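Local coordinates for protein RmpA (Streptococcus mutans, PDB 3BJV) that probably serves as the IIA component of an ascorbate-specific phosphotransferase system, passing on phosphoryl groups that drive sugar uptake coupled to phosphorylation, at residues Lys8-Ile13 with Arg77-Leu82; Leu15-Lys20 with Ser81-Thr86; Leu28-Leu33 with Leu100-Ala105; Tyr54-Ile59 with Val89-Gly94. All blocks are in the same frame, centred on the assembly; numbering follows the deposited sequence.

Contact 1: residues Lys8-Ile13 with Arg77-Leu82; sequences KENHSI and RDAFSL
Arg77 reaches tip to tip toward Asn10. Its NH2 lies 2.9 Å from OD1 of Asn10, with the guanidinium and amide planes 18° apart. The angle is poor, so this is a close polar pair and not a hydrogen bond. Asn10 OD1 bonds to Ser36 OG instead, and Asn10 ND2 to Ala6 O in the preceding turn. Arg77 NH1 makes a weak bond to Ser36 O. Ala79 comes next, its CB 3.5 Å from ND2 of Asn10. Here strand 79-85 begins. On the other side, past helix 3-10, His11 leaves helical angles with positive phi in a Schellman motif, and the chain goes on into strand 13-17. That strand joins 79-85 in parallel, within the sheet of a three-layer alpha/beta sandwich of the PTS EIIA type 2 family. Phe80 turns its ring away, onto Ala115 and Ile119 of helix 108-123, and offers only its carbonyl. Ser12 OG donates to Phe80 O at 2.7 Å, in the carbonyl plane and on a lone pair. Ser12 holds OG between its own N and carbonyl carbon (chi1 56°), which points the hydroxyl at this acceptor. Ser81 packs closely, its CB 3.2 Å from Ser12 O, while its OG bonds to Ser29 O. Leu82 N then donates to Ser12 O at 2.9 Å, nearly straight at 165°. Leu82 O receives a CA-H contact from Ile13 CA at 3.3 Å. Ile13 and Leu82 form a parallel beta bridge, and their side chains lie on the sheet face covered by Phe7, with Ile13 CG1 4.5 Å from Leu82 CB.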
loop_
_atom_site.group_PDB
_atom_site.type_symbol
_atom_site.label_atom_id
_atom_site.label_comp_id
_atom_site.label_asym_id
_atom_site.label_seq_id
_atom_site.Cartn_x
_atom_site.Cartn_y
_atom_site.Cartn_z
ATOM N N LYS A 8 9.817 18.017 -8.002
ATOM C CA LYS A 8 10.317 19.341 -8.354
ATOM C C LYS A 8 10.808 20.126 -7.154
ATOM O O LYS A 8 11.925 20.618 -7.159
ATOM C CB LYS A 8 9.228 20.183 -9.012
ATOM C CG LYS A 8 8.592 19.598 -10.225
ATOM C CD LYS A 8 7.904 20.741 -10.983
ATOM C CE LYS A 8 6.557 20.357 -11.614
ATOM N NZ LYS A 8 5.890 21.565 -12.227
ATOM N N GLU A 9 9.963 20.248 -6.131
ATOM C CA GLU A 9 10.295 21.012 -4.938
ATOM C C GLU A 9 11.517 20.424 -4.246
ATOM O O GLU A 9 12.325 21.182 -3.692
ATOM C CB GLU A 9 9.158 20.975 -3.926
ATOM C CG GLU A 9 8.083 22.005 -3.992
ATOM C CD GLU A 9 6.949 21.700 -2.940
ATOM O OE1 GLU A 9 7.128 20.808 -2.012
ATOM O OE2 GLU A 9 5.866 22.353 -3.067
ATOM N N ASN A 10 11.634 19.087 -4.195
ATOM C CA ASN A 10 12.753 18.491 -3.440
ATOM C C ASN A 10 14.018 18.261 -4.250
ATOM O O ASN A 10 15.017 17.817 -3.696
ATOM C CB ASN A 10 12.321 17.218 -2.743
ATOM C CG ASN A 10 11.356 17.495 -1.625
ATOM O OD1 ASN A 10 11.761 17.919 -0.576
ATOM N ND2 ASN A 10 10.074 17.267 -1.844
ATOM N N HIS A 11 13.966 18.579 -5.556
ATOM C CA HIS A 11 14.968 18.191 -6.554
ATOM C C HIS A 11 15.457 16.793 -6.332
ATOM O O HIS A 11 16.691 16.520 -6.318
ATOM C CB HIS A 11 16.152 19.139 -6.508
ATOM C CG HIS A 11 15.747 20.564 -6.618
ATOM N ND1 HIS A 11 15.526 21.365 -5.505
ATOM C CD2 HIS A 11 15.447 21.311 -7.705
ATOM C CE1 HIS A 11 15.173 22.564 -5.927
ATOM N NE2 HIS A 11 15.111 22.553 -7.255
ATOM N N SER A 12 14.503 15.895 -6.166
ATOM C CA SER A 12 14.850 14.607 -5.665
ATOM C C SER A 12 14.786 13.506 -6.712
ATOM O O SER A 12 14.733 12.322 -6.347
ATOM C CB SER A 12 13.943 14.297 -4.511
ATOM O OG SER A 12 12.626 14.400 -4.983
ATOM N N ILE A 13 14.775 13.869 -7.993
ATOM C CA ILE A 13 14.991 12.896 -9.061
ATOM C C ILE A 13 16.464 12.921 -9.472
ATOM O O ILE A 13 16.947 13.960 -9.943
ATOM C CB ILE A 13 14.206 13.202 -10.335
ATOM C CG1 ILE A 13 12.704 13.147 -10.079
ATOM C CG2 ILE A 13 14.623 12.192 -11.395
ATOM C CD1 ILE A 13 11.904 13.612 -11.231
ATOM N N ARG A 77 8.320 16.555 6.681
ATOM C CA ARG A 77 7.214 16.762 5.781
ATOM C C ARG A 77 7.141 15.667 4.720
ATOM O O ARG A 77 8.124 14.937 4.504
ATOM C CB ARG A 77 7.299 18.163 5.159
ATOM C CG ARG A 77 8.480 18.360 4.286
ATOM C CD ARG A 77 8.380 19.723 3.652
ATOM N NE ARG A 77 9.062 19.718 2.358
ATOM C CZ ARG A 77 10.284 20.213 2.181
ATOM N NH1 ARG A 77 10.940 20.770 3.238
ATOM N NH2 ARG A 77 10.824 20.177 0.954
ATOM N N ASP A 78 5.954 15.561 4.106
ATOM C CA ASP A 78 5.646 14.523 3.085
ATOM C C ASP A 78 6.507 14.763 1.828
ATOM O O ASP A 78 6.614 15.870 1.373
ATOM C CB ASP A 78 4.159 14.548 2.715
ATOM C CG ASP A 78 3.293 14.067 3.813
ATOM O OD1 ASP A 78 3.439 12.902 4.291
ATOM O OD2 ASP A 78 2.458 14.866 4.239
ATOM N N ALA A 79 7.169 13.749 1.312
ATOM C CA ALA A 79 8.049 13.968 0.131
ATOM C C ALA A 79 8.409 12.648 -0.429
ATOM O O ALA A 79 8.213 11.629 0.248
ATOM C CB ALA A 79 9.314 14.750 0.508
ATOM N N PHE A 80 8.916 12.683 -1.657
ATOM C CA PHE A 80 9.356 11.527 -2.389
ATOM C C PHE A 80 10.671 11.850 -3.074
ATOM O O PHE A 80 10.910 12.994 -3.395
ATOM C CB PHE A 80 8.380 11.192 -3.522
ATOM C CG PHE A 80 6.980 10.914 -3.095
ATOM C CD1 PHE A 80 6.019 11.929 -3.092
ATOM C CD2 PHE A 80 6.578 9.610 -2.775
ATOM C CE1 PHE A 80 4.704 11.660 -2.727
ATOM C CE2 PHE A 80 5.221 9.323 -2.432
ATOM C CZ PHE A 80 4.305 10.337 -2.427
ATOM N N SER A 81 11.489 10.819 -3.334
ATOM C CA SER A 81 12.552 10.919 -4.312
ATOM C C SER A 81 12.519 9.721 -5.301
ATOM O O SER A 81 11.824 8.756 -5.112
ATOM C CB SER A 81 13.897 10.973 -3.621
ATOM O OG SER A 81 14.198 9.683 -3.131
ATOM N N LEU A 82 13.263 9.823 -6.382
ATOM C CA LEU A 82 13.377 8.767 -7.328
ATOM C C LEU A 82 14.821 8.740 -7.800
ATOM O O LEU A 82 15.381 9.768 -8.257
ATOM C CB LEU A 82 12.416 8.971 -8.490
ATOM C CG LEU A 82 12.228 7.756 -9.405
ATOM C CD1 LEU A 82 10.836 7.825 -9.923
ATOM C CD2 LEU A 82 13.235 7.756 -10.559
#

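Contact 2: residues Leu15-Lys20 with Ser81-Thr86; sequences LGLTAK and SLVTLT
Strands 13-17 and 79-85 pair in parallel in the central sheet of the sandwich, and Leu17 forms a beta bridge with Leu85 near the end of that pairing. Leu17 N donates to Thr84 O at 3.0 Å. Leu17 O then accepts Thr86 N at 2.9 Å, more bent at 137°. Between Leu15 and Leu17 the chain turns a corner at Gly16, whose positive phi suits glycine. Its N-H is taken by a side chain: Gly16 N bonds to Thr84 OG1 at 3.0 Å, nearly straight at 168°. Thr84 presents that oxygen because OG1 stands between its own N and carbonyl carbon (chi1 57°). The Leu15 side chain lies across Thr84, and its CD2 also meets Leu82 CD2 at 4.1 Å. Val141 of helix 138-147 covers these two leucines. The other face is apolar too. Ala19 CB touches Leu85 CD2 at 3.7 Å, and Leu17 CD1 approaches Val83 CG1. Helix 22-36 packs on Leu17 and Ala19 through Leu28. At the exposed end, where the strand turns off at Thr86, two hydroxyls share a hydrogen bond: Thr18 OG1 to Thr86 OG1, 3.0 Å.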
loop_
_atom_site.group_PDB
_atom_site.type_symbol
_atom_site.label_atom_id
_atom_site.label_comp_id
_atom_site.label_asym_id
_atom_site.label_seq_id
_atom_site.Cartn_x
_atom_site.Cartn_y
_atom_site.Cartn_z
ATOM N N LEU A 15 19.228 10.551 -11.562
ATOM C CA LEU A 15 19.219 9.388 -12.428
ATOM C C LEU A 15 20.595 8.880 -12.812
ATOM O O LEU A 15 21.585 9.649 -12.763
ATOM C CB LEU A 15 18.467 9.754 -13.697
ATOM C CG LEU A 15 17.068 10.290 -13.567
ATOM C CD1 LEU A 15 16.770 10.913 -14.905
ATOM C CD2 LEU A 15 16.034 9.187 -13.265
ATOM N N GLY A 16 20.650 7.602 -13.223
ATOM C CA GLY A 16 21.890 6.985 -13.701
ATOM C C GLY A 16 23.040 6.909 -12.685
ATOM O O GLY A 16 24.226 7.137 -13.022
ATOM N N LEU A 17 22.695 6.555 -11.442
ATOM C CA LEU A 17 23.651 6.488 -10.359
ATOM C C LEU A 17 24.173 5.084 -10.207
ATOM O O LEU A 17 23.534 4.148 -10.614
ATOM C CB LEU A 17 23.022 7.000 -9.043
ATOM C CG LEU A 17 22.474 8.449 -9.056
ATOM C CD1 LEU A 17 22.184 8.904 -7.637
ATOM C CD2 LEU A 17 23.466 9.416 -9.726
ATOM N N THR A 18 25.340 4.953 -9.607
ATOM C CA THR A 18 25.962 3.656 -9.397
ATOM C C THR A 18 26.077 3.410 -7.873
ATOM O O THR A 18 26.593 4.268 -7.156
ATOM C CB THR A 18 27.372 3.584 -10.097
ATOM O OG1 THR A 18 27.204 3.838 -11.505
ATOM C CG2 THR A 18 28.017 2.195 -9.944
ATOM N N ALA A 19 25.601 2.240 -7.415
ATOM C CA ALA A 19 25.669 1.837 -6.029
ATOM C C ALA A 19 26.308 0.464 -6.005
ATOM O O ALA A 19 26.012 -0.357 -6.859
ATOM C CB ALA A 19 24.266 1.771 -5.429
ATOM N N LYS A 20 27.171 0.184 -5.028
ATOM C CA LYS A 20 27.804 -1.130 -4.990
ATOM C C LYS A 20 26.926 -2.087 -4.247
ATOM O O LYS A 20 27.000 -3.300 -4.456
ATOM C CB LYS A 20 29.198 -1.076 -4.343
ATOM C CG LYS A 20 30.295 -0.644 -5.339
ATOM C CD LYS A 20 31.551 -0.128 -4.634
ATOM C CE LYS A 20 32.694 0.055 -5.627
ATOM N NZ LYS A 20 33.833 0.688 -4.926
ATOM N N SER A 81 11.489 10.819 -3.334
ATOM C CA SER A 81 12.552 10.919 -4.312
ATOM C C SER A 81 12.519 9.721 -5.301
ATOM O O SER A 81 11.824 8.756 -5.112
ATOM C CB SER A 81 13.897 10.973 -3.621
ATOM O OG SER A 81 14.198 9.683 -3.131
ATOM N N LEU A 82 13.263 9.823 -6.382
ATOM C CA LEU A 82 13.377 8.767 -7.328
ATOM C C LEU A 82 14.821 8.740 -7.800
ATOM O O LEU A 82 15.381 9.768 -8.257
ATOM C CB LEU A 82 12.416 8.971 -8.490
ATOM C CG LEU A 82 12.228 7.756 -9.405
ATOM C CD1 LEU A 82 10.836 7.825 -9.923
ATOM C CD2 LEU A 82 13.235 7.756 -10.559
ATOM N N VAL A 83 15.410 7.552 -7.673
ATOM C CA VAL A 83 16.786 7.291 -8.039
ATOM C C VAL A 83 16.741 6.050 -8.958
ATOM O O VAL A 83 16.027 5.089 -8.641
ATOM C CB VAL A 83 17.619 6.983 -6.763
ATOM C CG1 VAL A 83 18.869 6.121 -7.088
ATOM C CG2 VAL A 83 18.019 8.280 -5.992
ATOM N N THR A 84 17.495 6.061 -10.061
ATOM C CA THR A 84 17.679 4.871 -10.908
ATOM C C THR A 84 19.157 4.519 -10.901
ATOM O O THR A 84 19.990 5.393 -10.887
ATOM C CB THR A 84 17.268 5.126 -12.355
ATOM O OG1 THR A 84 18.009 6.226 -12.880
ATOM C CG2 THR A 84 15.735 5.427 -12.478
ATOM N N LEU A 85 19.467 3.240 -10.823
ATOM C CA LEU A 85 20.845 2.711 -10.863
ATOM C C LEU A 85 21.238 2.232 -12.284
ATOM O O LEU A 85 20.362 1.849 -13.098
ATOM C CB LEU A 85 20.975 1.517 -9.869
ATOM C CG LEU A 85 20.591 1.855 -8.428
ATOM C CD1 LEU A 85 20.558 0.644 -7.676
ATOM C CD2 LEU A 85 21.639 2.765 -7.804
ATOM N N THR A 86 22.550 2.166 -12.540
ATOM C CA THR A 86 23.031 1.684 -13.829
ATOM C C THR A 86 23.073 0.147 -13.892
ATOM O O THR A 86 22.965 -0.443 -14.979
ATOM C CB THR A 86 24.379 2.306 -14.188
ATOM O OG1 THR A 86 25.300 2.102 -13.107
ATOM C CG2 THR A 86 24.207 3.852 -14.466
#

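Contact 3: residues Leu28-Leu33 with Leu100-Ala105; sequences LSVTPL and LLALAA
Ser29 lies against Leu100 and Ala102, with its CB 3.9 Å from Leu100 CB. The methyl of Ala102 fits close to the helix backbone, its CB 3.4 Å from Ser29 O and 3.8 Å from Ser29 OG. Both oxygens of Ser29 are occupied. OG folds back on its own helix to bond Val26 O, helped by a chi1 of 71° that sets it between N and the carbonyl carbon, while the carbonyl O is the acceptor taken by Ser81 of strand 79-85. Both Ser29 oxygens thus have partners, none of them in 100-105. Ala102 CB is also met by Val30 CG2 at 4.3 Å and by Leu33 CD1 at 4.4 Å, so three helix residues gather round one methyl. Leu33 CD1 goes on to Ala104 CB at 4.5 Å. The spacing widens along the contact: CA atoms are 5.7 Å apart for Ser29 and Ala102, but 8.4 Å for Leu33 and Ala104. The helix is kinked at Pro32, where the backbone N has no hydrogen to give, and Leu33 N makes only a weak bond to Val30 O. Leu100, Ala102 and Ala104 face helix 22-36, while Leu101 and Leu103 point away from it, toward Leu122 and Ala115 of helix 108-123. The strand therefore lies between two helical layers, as in an alpha/beta three-layer sandwich.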
loop_
_atom_site.group_PDB
_atom_site.type_symbol
_atom_site.label_atom_id
_atom_site.label_comp_id
_atom_site.label_asym_id
_atom_site.label_seq_id
_atom_site.Cartn_x
_atom_site.Cartn_y
_atom_site.Cartn_z
ATOM N N LEU A 28 21.553 6.792 -1.352
ATOM C CA LEU A 28 21.322 7.626 -2.506
ATOM C C LEU A 28 19.889 8.090 -2.616
ATOM O O LEU A 28 19.651 9.179 -3.129
ATOM C CB LEU A 28 21.681 6.877 -3.776
ATOM C CG LEU A 28 23.155 6.561 -3.964
ATOM C CD1 LEU A 28 23.255 5.697 -5.182
ATOM C CD2 LEU A 28 24.084 7.826 -4.083
ATOM N N SER A 29 18.933 7.277 -2.164
ATOM C CA SER A 29 17.537 7.636 -2.386
ATOM C C SER A 29 16.995 8.619 -1.330
ATOM O O SER A 29 16.012 9.310 -1.523
ATOM C CB SER A 29 16.652 6.373 -2.583
ATOM O OG SER A 29 16.469 5.629 -1.387
ATOM N N VAL A 30 17.676 8.705 -0.211
ATOM C CA VAL A 30 17.152 9.459 0.933
ATOM C C VAL A 30 17.877 10.797 1.081
ATOM O O VAL A 30 17.346 11.750 1.638
ATOM C CB VAL A 30 17.318 8.612 2.231
ATOM C CG1 VAL A 30 17.190 9.497 3.477
ATOM C CG2 VAL A 30 16.298 7.450 2.216
ATOM N N THR A 31 19.116 10.818 0.605
ATOM C CA THR A 31 19.967 11.971 0.671
ATOM C C THR A 31 19.289 13.192 0.067
ATOM O O THR A 31 19.275 14.236 0.673
ATOM C CB THR A 31 21.292 11.658 -0.025
ATOM O OG1 THR A 31 22.179 11.111 0.946
ATOM C CG2 THR A 31 21.896 12.942 -0.623
ATOM N N PRO A 32 18.711 13.072 -1.138
ATOM C CA PRO A 32 18.026 14.278 -1.652
ATOM C C PRO A 32 17.005 14.923 -0.703
ATOM O O PRO A 32 16.885 16.147 -0.709
ATOM C CB PRO A 32 17.386 13.802 -2.974
ATOM C CG PRO A 32 18.154 12.583 -3.365
ATOM C CD PRO A 32 18.679 11.946 -2.094
ATOM N N LEU A 33 16.305 14.106 0.092
ATOM C CA LEU A 33 15.312 14.528 1.081
ATOM C C LEU A 33 15.883 15.064 2.415
ATOM O O LEU A 33 15.244 15.870 3.100
ATOM C CB LEU A 33 14.404 13.344 1.431
ATOM C CG LEU A 33 13.654 12.724 0.279
ATOM C CD1 LEU A 33 12.757 11.568 0.788
ATOM C CD2 LEU A 33 12.872 13.826 -0.422
ATOM N N LEU A 100 14.694 3.186 -7.199
ATOM C CA LEU A 100 14.325 3.462 -5.811
ATOM C C LEU A 100 13.496 4.739 -5.681
ATOM O O LEU A 100 13.892 5.814 -6.133
ATOM C CB LEU A 100 15.536 3.449 -4.852
ATOM C CG LEU A 100 16.372 2.194 -4.921
ATOM C CD1 LEU A 100 17.649 2.486 -5.694
ATOM C CD2 LEU A 100 16.715 1.759 -3.525
ATOM N N LEU A 101 12.312 4.582 -5.114
ATOM C CA LEU A 101 11.450 5.689 -4.847
ATOM C C LEU A 101 11.253 5.782 -3.313
ATOM O O LEU A 101 10.445 5.046 -2.736
ATOM C CB LEU A 101 10.141 5.544 -5.622
ATOM C CG LEU A 101 9.408 6.829 -6.047
ATOM C CD1 LEU A 101 8.350 6.494 -7.138
ATOM C CD2 LEU A 101 8.743 7.485 -4.829
ATOM N N ALA A 102 12.056 6.632 -2.673
ATOM C CA ALA A 102 11.982 6.853 -1.233
ATOM C C ALA A 102 10.781 7.700 -0.896
ATOM O O ALA A 102 10.384 8.591 -1.631
ATOM C CB ALA A 102 13.192 7.499 -0.734
ATOM N N LEU A 103 10.225 7.429 0.257
ATOM C CA LEU A 103 8.938 7.919 0.604
ATOM C C LEU A 103 9.115 8.544 1.965
ATOM O O LEU A 103 9.629 7.859 2.879
ATOM C CB LEU A 103 8.022 6.673 0.701
ATOM C CG LEU A 103 6.638 6.645 1.368
ATOM C CD1 LEU A 103 5.901 8.010 1.146
ATOM C CD2 LEU A 103 5.852 5.490 0.735
ATOM N N ALA A 104 8.692 9.799 2.133
ATOM C CA ALA A 104 8.478 10.356 3.483
ATOM C C ALA A 104 7.030 10.762 3.730
ATOM O O ALA A 104 6.563 11.745 3.113
ATOM C CB ALA A 104 9.405 11.552 3.743
ATOM N N ALA A 105 6.350 10.050 4.639
ATOM C CA ALA A 105 4.950 10.311 4.998
ATOM C C ALA A 105 4.791 10.755 6.453
ATOM O O ALA A 105 5.382 10.167 7.357
ATOM C CB ALA A 105 4.056 9.051 4.737
#

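Contact 4: residues Tyr54-Ile59 with Val89-Gly94; sequences YGPYYI and VTFTDG
Phe91 is the centre of the tight part of this contact, gripped by Pro56, Tyr58 and Ile59. Ile59 extends CD1 to Phe91 CG at 3.8 Å, and Pro56 CG reaches Phe91 CB at 3.9 Å. Tyr58 comes at the ring edge. Its side chain crosses that of Phe91 at about a right angle, with Tyr58 CE1 3.7 Å from Phe91 CE2. Tyr58 OH lies near the plane of the Phe91 ring, 3.5 Å from CE2, and it shares a hydrogen bond with Thr51 OG1. All of this is packing, and the two segments share no hydrogen bond. The solvent side is more polar. Phe91 to Gly94 form a type I turn, closed by Gly94 N to Phe91 O at 3.1 Å. From this turn, the exposed Thr92 and Asp93 border the proline ring. Asp93 runs alongside Pro56 in the opposite sense, with OD2 3.4 Å from Pro56 CG. Its OD1 bonds to Lys95 N, which ties the carboxylate back to its own loop. Thr92 OG1 lies 3.6 Å from Pro56 CD. Phe91 also meets Trp22 and Val26 of helix 22-36, and Val97 of strand 96-104. The 54-59 loop leaves helix 42-54 at Gly55 and heads for strand 63-65, so the contact joins that connection to the turn after strand 88-90.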
loop_
_atom_site.group_PDB
_atom_site.type_symbol
_atom_site.label_atom_id
_atom_site.label_comp_id
_atom_site.label_asym_id
_atom_site.label_seq_id
_atom_site.Cartn_x
_atom_site.Cartn_y
_atom_site.Cartn_z
ATOM N N TYR A 54 14.636 -6.474 10.034
ATOM C CA TYR A 54 13.354 -7.051 9.611
ATOM C C TYR A 54 13.402 -7.663 8.234
ATOM O O TYR A 54 12.497 -8.378 7.871
ATOM C CB TYR A 54 12.243 -5.999 9.659
ATOM C CG TYR A 54 11.693 -5.714 11.044
ATOM C CD1 TYR A 54 10.671 -6.512 11.564
ATOM C CD2 TYR A 54 12.163 -4.636 11.824
ATOM C CE1 TYR A 54 10.139 -6.273 12.838
ATOM C CE2 TYR A 54 11.653 -4.389 13.100
ATOM C CZ TYR A 54 10.628 -5.225 13.592
ATOM O OH TYR A 54 10.048 -5.054 14.831
ATOM N N GLY A 55 14.459 -7.397 7.473
ATOM C CA GLY A 55 14.450 -7.615 6.022
ATOM C C GLY A 55 13.796 -6.443 5.274
ATOM O O GLY A 55 13.145 -5.600 5.868
ATOM N N PRO A 56 13.955 -6.404 3.949
ATOM C CA PRO A 56 13.324 -5.352 3.144
ATOM C C PRO A 56 11.834 -5.437 3.347
ATOM O O PRO A 56 11.270 -6.490 3.197
ATOM C CB PRO A 56 13.648 -5.759 1.691
ATOM C CG PRO A 56 14.843 -6.698 1.767
ATOM C CD PRO A 56 14.713 -7.383 3.138
ATOM N N TYR A 57 11.181 -4.358 3.712
ATOM C CA TYR A 57 9.723 -4.391 3.851
ATOM C C TYR A 57 9.091 -3.464 2.783
ATOM O O TYR A 57 7.993 -2.966 2.976
ATOM C CB TYR A 57 9.284 -4.028 5.311
ATOM C CG TYR A 57 10.025 -2.813 5.855
ATOM C CD1 TYR A 57 9.460 -1.532 5.803
ATOM C CD2 TYR A 57 11.346 -2.941 6.339
ATOM C CE1 TYR A 57 10.162 -0.411 6.281
ATOM C CE2 TYR A 57 12.057 -1.826 6.768
ATOM C CZ TYR A 57 11.450 -0.563 6.735
ATOM O OH TYR A 57 12.195 0.522 7.138
ATOM N N TYR A 58 9.768 -3.250 1.644
ATOM C CA TYR A 58 9.315 -2.196 0.702
ATOM C C TYR A 58 9.605 -2.496 -0.747
ATOM O O TYR A 58 9.619 -1.632 -1.593
ATOM C CB TYR A 58 9.913 -0.855 1.105
ATOM C CG TYR A 58 11.391 -0.967 1.521
ATOM C CD1 TYR A 58 12.423 -1.169 0.556
ATOM C CD2 TYR A 58 11.756 -0.860 2.854
ATOM C CE1 TYR A 58 13.781 -1.250 0.932
ATOM C CE2 TYR A 58 13.105 -0.951 3.239
ATOM C CZ TYR A 58 14.108 -1.147 2.293
ATOM O OH TYR A 58 15.429 -1.246 2.739
ATOM N N ILE A 59 9.824 -3.746 -1.059
ATOM C CA ILE A 59 10.096 -4.104 -2.427
ATOM C C ILE A 59 8.775 -4.588 -2.989
ATOM O O ILE A 59 8.512 -5.781 -2.977
ATOM C CB ILE A 59 11.256 -5.161 -2.514
ATOM C CG1 ILE A 59 12.559 -4.550 -1.946
ATOM C CG2 ILE A 59 11.462 -5.604 -3.950
ATOM C CD1 ILE A 59 13.718 -5.447 -1.814
ATOM N N VAL A 89 21.160 -3.818 -7.690
ATOM C CA VAL A 89 21.830 -4.231 -6.466
ATOM C C VAL A 89 20.925 -5.298 -5.891
ATOM O O VAL A 89 19.717 -5.265 -6.157
ATOM C CB VAL A 89 21.990 -3.057 -5.382
ATOM C CG1 VAL A 89 23.054 -2.089 -5.777
ATOM C CG2 VAL A 89 20.672 -2.318 -5.125
ATOM N N THR A 90 21.484 -6.216 -5.096
ATOM C CA THR A 90 20.725 -7.291 -4.479
ATOM C C THR A 90 20.433 -6.958 -3.023
ATOM O O THR A 90 21.344 -6.658 -2.266
ATOM C CB THR A 90 21.475 -8.624 -4.576
ATOM O OG1 THR A 90 21.937 -8.829 -5.928
ATOM C CG2 THR A 90 20.561 -9.770 -4.212
ATOM N N PHE A 91 19.169 -6.940 -2.641
ATOM C CA PHE A 91 18.805 -6.773 -1.217
ATOM C C PHE A 91 18.931 -8.082 -0.406
ATOM O O PHE A 91 19.165 -9.144 -0.981
ATOM C CB PHE A 91 17.400 -6.161 -1.080
ATOM C CG PHE A 91 17.391 -4.658 -1.168
ATOM C CD1 PHE A 91 17.684 -4.007 -2.374
ATOM C CD2 PHE A 91 17.140 -3.885 -0.037
ATOM C CE1 PHE A 91 17.694 -2.589 -2.447
ATOM C CE2 PHE A 91 17.131 -2.490 -0.101
ATOM C CZ PHE A 91 17.413 -1.835 -1.305
ATOM N N THR A 92 18.786 -8.026 0.914
ATOM C CA THR A 92 19.136 -9.196 1.765
ATOM C C THR A 92 18.262 -10.437 1.525
ATOM O O THR A 92 18.714 -11.559 1.804
ATOM C CB THR A 92 19.236 -8.873 3.305
ATOM O OG1 THR A 92 18.191 -7.969 3.710
ATOM C CG2 THR A 92 20.565 -8.251 3.642
ATOM N N ASP A 93 17.052 -10.248 0.987
ATOM C CA ASP A 93 16.114 -11.363 0.710
ATOM C C ASP A 93 16.274 -12.022 -0.673
ATOM O O ASP A 93 15.369 -12.771 -1.113
ATOM C CB ASP A 93 14.651 -10.900 0.887
ATOM C CG ASP A 93 14.334 -9.668 0.077
ATOM O OD1 ASP A 93 15.229 -9.193 -0.671
ATOM O OD2 ASP A 93 13.196 -9.161 0.180
ATOM N N GLY A 94 17.385 -11.695 -1.350
ATOM C CA GLY A 94 17.685 -12.131 -2.726
ATOM C C GLY A 94 17.053 -11.291 -3.822
ATOM O O GLY A 94 17.151 -11.614 -4.991
#

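Overall arrangement
All four contacts gather round one mixed sheet of the EIIA domain. Contacts 1 and 2 follow each other along strand 79-85, sharing Ser81 and Leu82, with centres about 15 Å apart. Contact 3 uses the neighbouring antiparallel strand 96-104; its centre is about 7 Å from that of contact 1 and about 12 Å from that of contact 2. Ser81 links these three, since its OG bonds to Ser29. Contact 4 lies at the far end, about 23 Å from contact 1 between centres, and touches contact 3 through Phe91 and Leu100 and contact 2 through Val89 and Ala19. Its sequence falls between the segments of contact 3. Segments from the first 59 residues are thus tied to strands and turns between 77 and 105.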